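PDB 6L77: MS5a from Brassica napus, which is a meiosis-related plant protein of unknown molecular function, built of cystatin-like folds, that appears to enhance papain activity in a non-canonical way. Local coordinates for residues A[34-39]-A[55-60]; A[107-112]-A[205-210]; A[167-172]-A[185-190]. All blocks are in the same frame, centred on the assembly; numbering follows the deposited sequence.

The three contacts report on one long antiparallel sheet in this C-terminal part of MS5, at two separate places. Contact 1 pairs strands 34-45 and 49-60, a hairpin at one margin, and closes first along the chain. Contacts 2 and 3 lie across the chain's centre from it, with centres about 30 and 29 Å from that of contact 1. They are about 9 Å apart, centre to centre, and touch: strands 186-195 and 201-212 are neighbours in the sheet, and contact 3 falls within the chain span between the segments of contact 2. Hairpin edge, loop-covered face and strand pair illustrate how a cystatin-like sheet is assembled from chain-local and distant pieces.

Contact 1 (A[34-39]-A[55-60])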
loop_
_atom_site.group_PDB
_atom_site.type_symbol
_atom_site.label_atom_id
_atom_site.label_comp_id
_atom_site.label_asym_id
_atom_site.label_seq_id
_atom_site.Cartn_x
_atom_site.Cartn_y
_atom_site.Cartn_z
ATOM N N TYR A 34 -4.551 9.972 -11.426
ATOM C CA TYR A 34 -5.629 9.218 -10.803
ATOM C C TYR A 34 -6.091 8.108 -11.735
ATOM O O TYR A 34 -6.084 8.259 -12.959
ATOM C CB TYR A 34 -6.815 10.124 -10.459
ATOM C CG TYR A 34 -6.446 11.260 -9.543
ATOM C CD1 TYR A 34 -6.077 11.019 -8.222
ATOM C CD2 TYR A 34 -6.461 12.570 -9.996
ATOM C CE1 TYR A 34 -5.727 12.073 -7.373
ATOM C CE2 TYR A 34 -6.117 13.631 -9.147
ATOM C CZ TYR A 34 -5.761 13.371 -7.849
ATOM O OH TYR A 34 -5.424 14.423 -7.022
ATOM N N LEU A 35 -6.508 6.992 -11.145
ATOM C CA LEU A 35 -6.975 5.875 -11.952
ATOM C C LEU A 35 -8.292 6.237 -12.625
ATOM O O LEU A 35 -9.260 6.633 -11.965
ATOM C CB LEU A 35 -7.141 4.625 -11.082
ATOM C CG LEU A 35 -7.748 3.421 -11.791
ATOM C CD1 LEU A 35 -6.830 2.959 -12.939
ATOM C CD2 LEU A 35 -8.001 2.281 -10.792
ATOM N N HIS A 36 -8.333 6.107 -13.947
ATOM C CA HIS A 36 -9.571 6.311 -14.681
ATOM C C HIS A 36 -10.249 4.987 -15.009
ATOM O O HIS A 36 -11.429 4.803 -14.705
ATOM C CB HIS A 36 -9.296 7.112 -15.961
ATOM C CG HIS A 36 -10.489 7.250 -16.857
ATOM N ND1 HIS A 36 -11.608 7.976 -16.507
ATOM C CD2 HIS A 36 -10.728 6.766 -18.098
ATOM C CE1 HIS A 36 -12.488 7.927 -17.491
ATOM N NE2 HIS A 36 -11.983 7.192 -18.466
ATOM N N LYS A 37 -9.527 4.054 -15.629
ATOM C CA LYS A 37 -10.087 2.733 -15.881
ATOM C C LYS A 37 -8.949 1.758 -16.135
ATOM O O LYS A 37 -7.828 2.154 -16.458
ATOM C CB LYS A 37 -11.041 2.736 -17.081
ATOM C CG LYS A 37 -10.340 2.953 -18.405
ATOM C CD LYS A 37 -11.324 3.054 -19.573
ATOM C CE LYS A 37 -12.104 1.772 -19.776
ATOM N NZ LYS A 37 -11.265 0.698 -20.374
ATOM N N ILE A 38 -9.261 0.473 -15.993
ATOM C CA ILE A 38 -8.365 -0.600 -16.424
ATOM C C ILE A 38 -8.754 -0.991 -17.847
ATOM O O ILE A 38 -9.919 -1.293 -18.107
ATOM C CB ILE A 38 -8.473 -1.819 -15.489
ATOM C CG1 ILE A 38 -8.333 -1.425 -14.011
ATOM C CG2 ILE A 38 -7.482 -2.923 -15.935
ATOM C CD1 ILE A 38 -6.981 -0.948 -13.626
ATOM N N GLU A 39 -7.783 -1.000 -18.765
ATOM C CA GLU A 39 -8.039 -1.434 -20.136
ATOM C C GLU A 39 -7.875 -2.939 -20.297
ATOM O O GLU A 39 -8.679 -3.593 -20.970
ATOM C CB GLU A 39 -7.081 -0.737 -21.113
ATOM C CG GLU A 39 -7.389 0.712 -21.388
ATOM C CD GLU A 39 -8.363 0.905 -22.538
ATOM O OE1 GLU A 39 -8.975 -0.089 -22.982
ATOM O OE2 GLU A 39 -8.511 2.056 -23.001
ATOM N N THR A 55 -2.531 -2.764 -17.928
ATOM C CA THR A 55 -2.573 -1.560 -18.741
ATOM C C THR A 55 -3.769 -0.740 -18.279
ATOM O O THR A 55 -4.911 -1.210 -18.334
ATOM C CB THR A 55 -2.688 -1.912 -20.225
ATOM O OG1 THR A 55 -1.588 -2.754 -20.600
ATOM C CG2 THR A 55 -2.695 -0.636 -21.081
ATOM N N LEU A 56 -3.513 0.470 -17.801
ATOM C CA LEU A 56 -4.576 1.289 -17.243
ATOM C C LEU A 56 -4.519 2.678 -17.860
ATOM O O LEU A 56 -3.507 3.080 -18.435
ATOM C CB LEU A 56 -4.465 1.390 -15.718
ATOM C CG LEU A 56 -3.114 1.921 -15.232
ATOM C CD1 LEU A 56 -3.315 3.117 -14.334
ATOM C CD2 LEU A 56 -2.274 0.849 -14.526
ATOM N N ILE A 57 -5.632 3.399 -17.735
ATOM C CA ILE A 57 -5.724 4.793 -18.142
ATOM C C ILE A 57 -5.732 5.622 -16.872
ATOM O O ILE A 57 -6.545 5.373 -15.975
ATOM C CB ILE A 57 -6.986 5.069 -18.978
ATOM C CG1 ILE A 57 -7.088 4.074 -20.139
ATOM C CG2 ILE A 57 -6.979 6.508 -19.461
ATOM C CD1 ILE A 57 -5.864 4.040 -21.013
ATOM N N ALA A 58 -4.802 6.566 -16.775
ATOM C CA ALA A 58 -4.768 7.520 -15.676
ATOM C C ALA A 58 -5.258 8.875 -16.164
ATOM O O ALA A 58 -4.982 9.268 -17.303
ATOM C CB ALA A 58 -3.356 7.660 -15.104
ATOM N N GLU A 59 -5.980 9.587 -15.302
ATOM C CA GLU A 59 -6.383 10.957 -15.585
ATOM C C GLU A 59 -5.385 11.920 -14.951
ATOM O O GLU A 59 -4.975 11.742 -13.795
ATOM C CB GLU A 59 -7.800 11.252 -15.069
ATOM C CG GLU A 59 -8.233 12.692 -15.393
ATOM C CD GLU A 59 -9.712 12.994 -15.112
ATOM O OE1 GLU A 59 -10.441 12.135 -14.565
ATOM O OE2 GLU A 59 -10.143 14.109 -15.461
ATOM N N ASP A 60 -5.002 12.949 -15.714
ATOM C CA ASP A 60 -4.122 14.018 -15.244
ATOM C C ASP A 60 -4.897 15.328 -15.311
ATOM O O ASP A 60 -4.932 15.985 -16.362
ATOM C CB ASP A 60 -2.849 14.093 -16.091
ATOM C CG ASP A 60 -1.998 15.324 -15.777
ATOM O OD1 ASP A 60 -2.193 15.952 -14.712
ATOM O OD2 ASP A 60 -1.151 15.679 -16.625
HETATM O O HOH W 1 -11.453 9.578 -14.230
#
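Two consecutive residues, His36 and Lys37, face the single residue Ile57 in a classic beta bulge, and the carbonyl oxygen of Ile57 takes both of their backbone N-H groups. The His36 N to Ile57 O bond is 2.8 Å long, and the bond from Lys37 N to the same Ile57 O is longer at 3.3 Å. The return bond, Ile57 N to Lys37 O at 2.8 Å, is nearly straight. On either side of the bulge the pairing is ordinary antiparallel, Tyr34 with Glu59 before it and Ile38 with Leu56 after it.

The CG of Lys37 sits between the backbone N and the carbonyl carbon (chi1 69°), which lays it beside Ile57, while CG of Glu39 reaches Ile57 CG1 at 3.6 Å. The Leu35 and Leu56 side chains meet at about a right angle, CD1 to CD1 at 3.8 Å.

A water bridges His36 ND1 and Glu59 OE1, 2.8 Å from each, lying in the imidazole plane and donating to the carboxylate. Lys37 NZ pairs with Glu39 OE1 at 3.6 Å. Ile38 and Leu56 thus pack toward helix 12-29, whereas the other face gathers charged and polar groups around Ile57, and there Glu59 would probably favour positive charge on His36.

Contact 2 (A[107-112]-A[205-210]); sequences DLPDKW and IAIVRR
Arg209 and Asp107 make the hydrogen bond that joins loop to strand: NH2 of Arg209 donates a hydrogen bond to the backbone O of Asp107 at 2.6 Å, with an N-H...O angle of 151°. The oxygen lies 16° out of the guanidinium plane. Over one face of that same group rests Leu108 CD2, 3.5 Å from Arg209 NH1 and displaced toward the rim, the two side chains running in opposing senses.

Further along, Ile207 CD1 presses against the backbone of the loop, 3.3 Å from Pro109 O, while its CG2 lies 4.2 Å from Pro109 CG. Trp112 meets the strand at the edge of its indole, where CE3 is 3.8 Å from Ile205 CG2 and that methyl lies in the ring plane.

A second shell fixes the guanidinium: Arg209 NH1 forms a salt bridge with Asp104 and a hydrogen bond to the carbonyl of Lys106.

The loop of 107-112, which precedes helix 115-119, thereby runs roughly antiparallel over the face of strand 201-212 that carries Ile205, Ile207 and Arg209. Pro109 also touches Leu187 and Tyr189 of strand 186-195, and helix 138-150 covers Ala206 and Val208 on the sheet's other face.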
loop_
_atom_site.group_PDB
_atom_site.type_symbol
_atom_site.label_atom_id
_atom_site.label_comp_id
_atom_site.label_asym_id
_atom_site.label_seq_id
_atom_site.Cartn_x
_atom_site.Cartn_y
_atom_site.Cartn_z
ATOM N N ASP A 107 11.349 -10.768 9.179
ATOM C CA ASP A 107 10.136 -10.886 9.979
ATOM C C ASP A 107 9.493 -9.522 10.211
ATOM O O ASP A 107 10.170 -8.497 10.303
ATOM C CB ASP A 107 10.446 -11.537 11.334
ATOM C CG ASP A 107 10.821 -13.007 11.220
ATOM O OD1 ASP A 107 10.624 -13.608 10.142
ATOM O OD2 ASP A 107 11.314 -13.565 12.221
ATOM N N LEU A 108 8.128 -9.519 10.295
ATOM C CA LEU A 108 7.357 -8.356 10.706
ATOM C C LEU A 108 7.144 -8.370 12.214
ATOM O O LEU A 108 7.052 -9.441 12.823
ATOM C CB LEU A 108 5.994 -8.346 10.024
ATOM C CG LEU A 108 5.924 -7.988 8.546
ATOM C CD1 LEU A 108 4.543 -8.327 8.007
ATOM C CD2 LEU A 108 6.223 -6.518 8.357
ATOM N N PRO A 109 7.051 -7.195 12.831
ATOM C CA PRO A 109 6.592 -7.135 14.222
ATOM C C PRO A 109 5.154 -7.624 14.328
ATOM O O PRO A 109 4.341 -7.412 13.430
ATOM C CB PRO A 109 6.717 -5.648 14.578
ATOM C CG PRO A 109 6.765 -4.941 13.293
ATOM C CD PRO A 109 7.382 -5.866 12.295
ATOM N N ASP A 110 4.840 -8.296 15.433
ATOM C CA ASP A 110 3.519 -8.888 15.577
ATOM C C ASP A 110 2.556 -8.037 16.391
ATOM O O ASP A 110 1.380 -8.398 16.503
ATOM C CB ASP A 110 3.627 -10.287 16.197
ATOM C CG ASP A 110 4.177 -10.262 17.601
ATOM O OD1 ASP A 110 4.999 -9.372 17.906
ATOM O OD2 ASP A 110 3.785 -11.140 18.403
ATOM N N LYS A 111 3.011 -6.917 16.958
ATOM C CA LYS A 111 2.152 -6.075 17.777
ATOM C C LYS A 111 2.428 -4.607 17.486
ATOM O O LYS A 111 3.505 -4.229 17.013
ATOM C CB LYS A 111 2.349 -6.318 19.285
ATOM C CG LYS A 111 2.180 -7.750 19.752
ATOM C CD LYS A 111 2.394 -7.847 21.260
ATOM C CE LYS A 111 2.683 -9.275 21.699
ATOM N NZ LYS A 111 1.632 -10.240 21.269
ATOM N N TRP A 112 1.420 -3.793 17.779
ATOM C CA TRP A 112 1.575 -2.348 17.835
ATOM C C TRP A 112 2.796 -1.985 18.683
ATOM O O TRP A 112 3.071 -2.660 19.682
ATOM C CB TRP A 112 0.320 -1.728 18.456
ATOM C CG TRP A 112 0.150 -0.277 18.148
ATOM C CD1 TRP A 112 0.599 0.790 18.878
ATOM C CD2 TRP A 112 -0.504 0.263 17.004
ATOM N NE1 TRP A 112 0.257 1.968 18.249
ATOM C CE2 TRP A 112 -0.426 1.668 17.099
ATOM C CE3 TRP A 112 -1.158 -0.305 15.907
ATOM C CZ2 TRP A 112 -0.975 2.510 16.129
ATOM C CZ3 TRP A 112 -1.700 0.527 14.954
ATOM C CH2 TRP A 112 -1.601 1.918 15.065
ATOM N N ILE A 205 -6.107 -4.139 13.205
ATOM C CA ILE A 205 -4.775 -3.555 13.081
ATOM C C ILE A 205 -4.099 -4.191 11.873
ATOM O O ILE A 205 -4.113 -5.418 11.730
ATOM C CB ILE A 205 -3.923 -3.773 14.348
ATOM C CG1 ILE A 205 -4.488 -2.963 15.521
ATOM C CG2 ILE A 205 -2.461 -3.416 14.090
ATOM C CD1 ILE A 205 -3.840 -3.277 16.864
ATOM N N ALA A 206 -3.518 -3.360 11.008
ATOM C CA ALA A 206 -2.683 -3.826 9.908
ATOM C C ALA A 206 -1.249 -3.373 10.144
ATOM O O ALA A 206 -1.009 -2.267 10.641
ATOM C CB ALA A 206 -3.186 -3.303 8.558
ATOM N N ILE A 207 -0.297 -4.233 9.803
ATOM C CA ILE A 207 1.124 -3.912 9.896
ATOM C C ILE A 207 1.728 -4.173 8.526
ATOM O O ILE A 207 1.612 -5.283 8.003
ATOM C CB ILE A 207 1.833 -4.750 10.976
ATOM C CG1 ILE A 207 1.194 -4.498 12.346
ATOM C CG2 ILE A 207 3.320 -4.417 11.009
ATOM C CD1 ILE A 207 1.754 -5.362 13.465
ATOM N N VAL A 208 2.345 -3.152 7.926
ATOM C CA VAL A 208 2.846 -3.266 6.554
ATOM C C VAL A 208 4.246 -2.675 6.475
ATOM O O VAL A 208 4.451 -1.515 6.848
ATOM C CB VAL A 208 1.936 -2.548 5.540
ATOM C CG1 VAL A 208 2.518 -2.717 4.130
ATOM C CG2 VAL A 208 0.516 -3.076 5.599
ATOM N N ARG A 209 5.201 -3.454 5.970
ATOM C CA ARG A 209 6.529 -2.930 5.684
ATOM C C ARG A 209 6.647 -2.616 4.197
ATOM O O ARG A 209 6.414 -3.487 3.349
ATOM C CB ARG A 209 7.634 -3.901 6.095
ATOM C CG ARG A 209 9.011 -3.271 5.908
ATOM C CD ARG A 209 10.143 -4.246 6.180
ATOM N NE ARG A 209 10.190 -4.654 7.577
ATOM C CZ ARG A 209 9.887 -5.872 8.020
ATOM N NH1 ARG A 209 9.524 -6.832 7.171
ATOM N NH2 ARG A 209 9.969 -6.138 9.319
ATOM N N ARG A 210 7.007 -1.377 3.888
ATOM C CA ARG A 210 7.376 -0.970 2.541
ATOM C C ARG A 210 8.896 -0.902 2.454
ATOM O O ARG A 210 9.533 -0.136 3.186
ATOM C CB ARG A 210 6.775 0.393 2.185
ATOM C CG ARG A 210 7.129 0.853 0.760
ATOM C CD ARG A 210 7.369 2.372 0.718
ATOM N NE ARG A 210 6.139 3.123 0.968
ATOM C CZ ARG A 210 6.095 4.379 1.414
ATOM N NH1 ARG A 210 7.219 5.036 1.681
ATOM N NH2 ARG A 210 4.920 4.975 1.593
#

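Contact 3 (A[167-172]-A[185-190]); sequences VVETEE and NVLVYI
Glu169 with Leu187, and Val167 with Tyr189, each exchange a pair of backbone hydrogen bonds, tying strand 161-170 to strand 186-195 as an antiparallel pair in the long sheet of this cystatin-like fold. Both bonds between Glu169 and Leu187 are 2.8 Å from N to O.

Near one end of the strand pair, Asn185 and Glu171 join side chains. ND2 of Asn185 donates to Glu171 OE2 at 3.1 Å, with a weak second bond to OE1. The donor stands above the carboxylate plane, 40° out of it, and the amide and carboxylate planes are turned 73° apart. The other end of the amide is held too, OD1 accepting from the backbone N of Val212. An alanine in place of Asn185 would probably leave Glu171 without this amide donor and the Val212 N-H without its side-chain acceptor.

On the face of Glu169, Leu187 and Tyr189, the glutamate is extended beyond CG and runs alongside Leu187 and Tyr189 in the same sense. Its carboxylate is claimed by Arg123, whose NE makes a salt bridge with OE2.

Val168 and Val188 occupy the other face, where Trp138 of helix 138-150 touches Val188. CG1 of Val168, anti to the backbone N (chi1 179°), reaches across to Val186 CB at 3.8 Å. In the plane of the Tyr189 ring, at its edge, Val167 O lies 3.4 Å from Tyr189 CD1.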
loop_
_atom_site.group_PDB
_atom_site.type_symbol
_atom_site.label_atom_id
_atom_site.label_comp_id
_atom_site.label_asym_id
_atom_site.label_seq_id
_atom_site.Cartn_x
_atom_site.Cartn_y
_atom_site.Cartn_z
ATOM N N VAL A 167 0.843 4.803 13.098
ATOM C CA VAL A 167 2.218 5.024 13.530
ATOM C C VAL A 167 3.122 4.532 12.409
ATOM O O VAL A 167 2.888 3.456 11.858
ATOM C CB VAL A 167 2.527 4.286 14.850
ATOM C CG1 VAL A 167 4.024 4.309 15.161
ATOM C CG2 VAL A 167 1.718 4.896 15.997
ATOM N N VAL A 168 4.136 5.320 12.055
ATOM C CA VAL A 168 5.104 4.926 11.035
ATOM C C VAL A 168 6.486 4.873 11.669
ATOM O O VAL A 168 6.858 5.772 12.430
ATOM C CB VAL A 168 5.105 5.893 9.835
ATOM C CG1 VAL A 168 6.153 5.453 8.818
ATOM C CG2 VAL A 168 3.719 5.941 9.180
ATOM N N GLU A 169 7.247 3.829 11.349
ATOM C CA GLU A 169 8.612 3.684 11.828
ATOM C C GLU A 169 9.564 3.707 10.641
ATOM O O GLU A 169 9.331 3.029 9.628
ATOM C CB GLU A 169 8.804 2.403 12.654
ATOM C CG GLU A 169 10.249 2.228 13.135
ATOM C CD GLU A 169 10.428 1.198 14.249
ATOM O OE1 GLU A 169 9.452 0.502 14.598
ATOM O OE2 GLU A 169 11.558 1.095 14.781
ATOM N N THR A 170 10.627 4.497 10.766
ATOM C CA THR A 170 11.672 4.602 9.761
ATOM C C THR A 170 12.983 4.090 10.336
ATOM O O THR A 170 13.138 3.922 11.546
ATOM C CB THR A 170 11.873 6.048 9.288
ATOM O OG1 THR A 170 12.281 6.843 10.404
ATOM C CG2 THR A 170 10.582 6.615 8.697
ATOM N N GLU A 171 13.939 3.888 9.430
ATOM C CA GLU A 171 15.284 3.454 9.774
ATOM C C GLU A 171 16.201 4.619 10.114
ATOM O O GLU A 171 17.244 4.411 10.738
ATOM C CB GLU A 171 15.863 2.646 8.599
ATOM C CG GLU A 171 14.786 1.794 7.899
ATOM C CD GLU A 171 15.284 1.011 6.683
ATOM O OE1 GLU A 171 16.287 1.416 6.055
ATOM O OE2 GLU A 171 14.655 -0.017 6.355
ATOM N N GLU A 172 15.816 5.839 9.739
ATOM C CA GLU A 172 16.638 7.022 9.906
ATOM C C GLU A 172 15.789 8.134 10.500
ATOM O O GLU A 172 14.576 8.207 10.262
ATOM C CB GLU A 172 17.218 7.503 8.574
ATOM C CG GLU A 172 17.893 6.437 7.744
ATOM C CD GLU A 172 18.078 6.878 6.306
ATOM O OE1 GLU A 172 17.628 7.996 5.962
ATOM O OE2 GLU A 172 18.670 6.107 5.520
ATOM N N ASN A 185 11.920 3.518 2.786
ATOM C CA ASN A 185 11.543 2.375 3.623
ATOM C C ASN A 185 10.729 2.844 4.825
ATOM O O ASN A 185 11.142 3.753 5.542
ATOM C CB ASN A 185 12.785 1.630 4.094
ATOM C CG ASN A 185 13.493 0.910 2.965
ATOM O OD1 ASN A 185 13.016 0.910 1.830
ATOM N ND2 ASN A 185 14.635 0.305 3.266
ATOM N N VAL A 186 9.559 2.238 5.037
ATOM C CA VAL A 186 8.728 2.554 6.196
ATOM C C VAL A 186 8.082 1.281 6.720
ATOM O O VAL A 186 7.868 0.314 5.981
ATOM C CB VAL A 186 7.623 3.600 5.892
ATOM C CG1 VAL A 186 8.211 4.998 5.614
ATOM C CG2 VAL A 186 6.751 3.139 4.731
ATOM N N LEU A 187 7.760 1.299 8.011
ATOM C CA LEU A 187 6.948 0.277 8.657
ATOM C C LEU A 187 5.701 0.980 9.183
ATOM O O LEU A 187 5.809 1.912 9.986
ATOM C CB LEU A 187 7.745 -0.397 9.780
ATOM C CG LEU A 187 7.210 -1.625 10.503
ATOM C CD1 LEU A 187 7.025 -2.764 9.542
ATOM C CD2 LEU A 187 8.173 -2.036 11.604
ATOM N N VAL A 188 4.523 0.564 8.710
ATOM C CA VAL A 188 3.280 1.292 8.962
ATOM C C VAL A 188 2.363 0.441 9.829
ATOM O O VAL A 188 2.088 -0.717 9.499
ATOM C CB VAL A 188 2.575 1.673 7.648
ATOM C CG1 VAL A 188 1.441 2.636 7.944
ATOM C CG2 VAL A 188 3.565 2.285 6.665
ATOM N N TYR A 189 1.867 1.026 10.921
ATOM C CA TYR A 189 0.885 0.396 11.799
ATOM C C TYR A 189 -0.414 1.175 11.671
ATOM O O TYR A 189 -0.436 2.385 11.923
ATOM C CB TYR A 189 1.346 0.410 13.258
ATOM C CG TYR A 189 2.707 -0.202 13.511
ATOM C CD1 TYR A 189 3.868 0.554 13.374
ATOM C CD2 TYR A 189 2.831 -1.528 13.920
ATOM C CE1 TYR A 189 5.114 0.003 13.633
ATOM C CE2 TYR A 189 4.073 -2.087 14.170
ATOM C CZ TYR A 189 5.208 -1.314 14.031
ATOM O OH TYR A 189 6.438 -1.867 14.291
ATOM N N ILE A 190 -1.493 0.493 11.303
ATOM C CA ILE A 190 -2.767 1.153 11.049
ATOM C C ILE A 190 -3.825 0.514 11.926
ATOM O O ILE A 190 -4.103 -0.683 11.798
ATOM C CB ILE A 190 -3.173 1.071 9.571
ATOM C CG1 ILE A 190 -2.031 1.595 8.698
ATOM C CG2 ILE A 190 -4.480 1.864 9.355
ATOM C CD1 ILE A 190 -2.261 1.464 7.193
#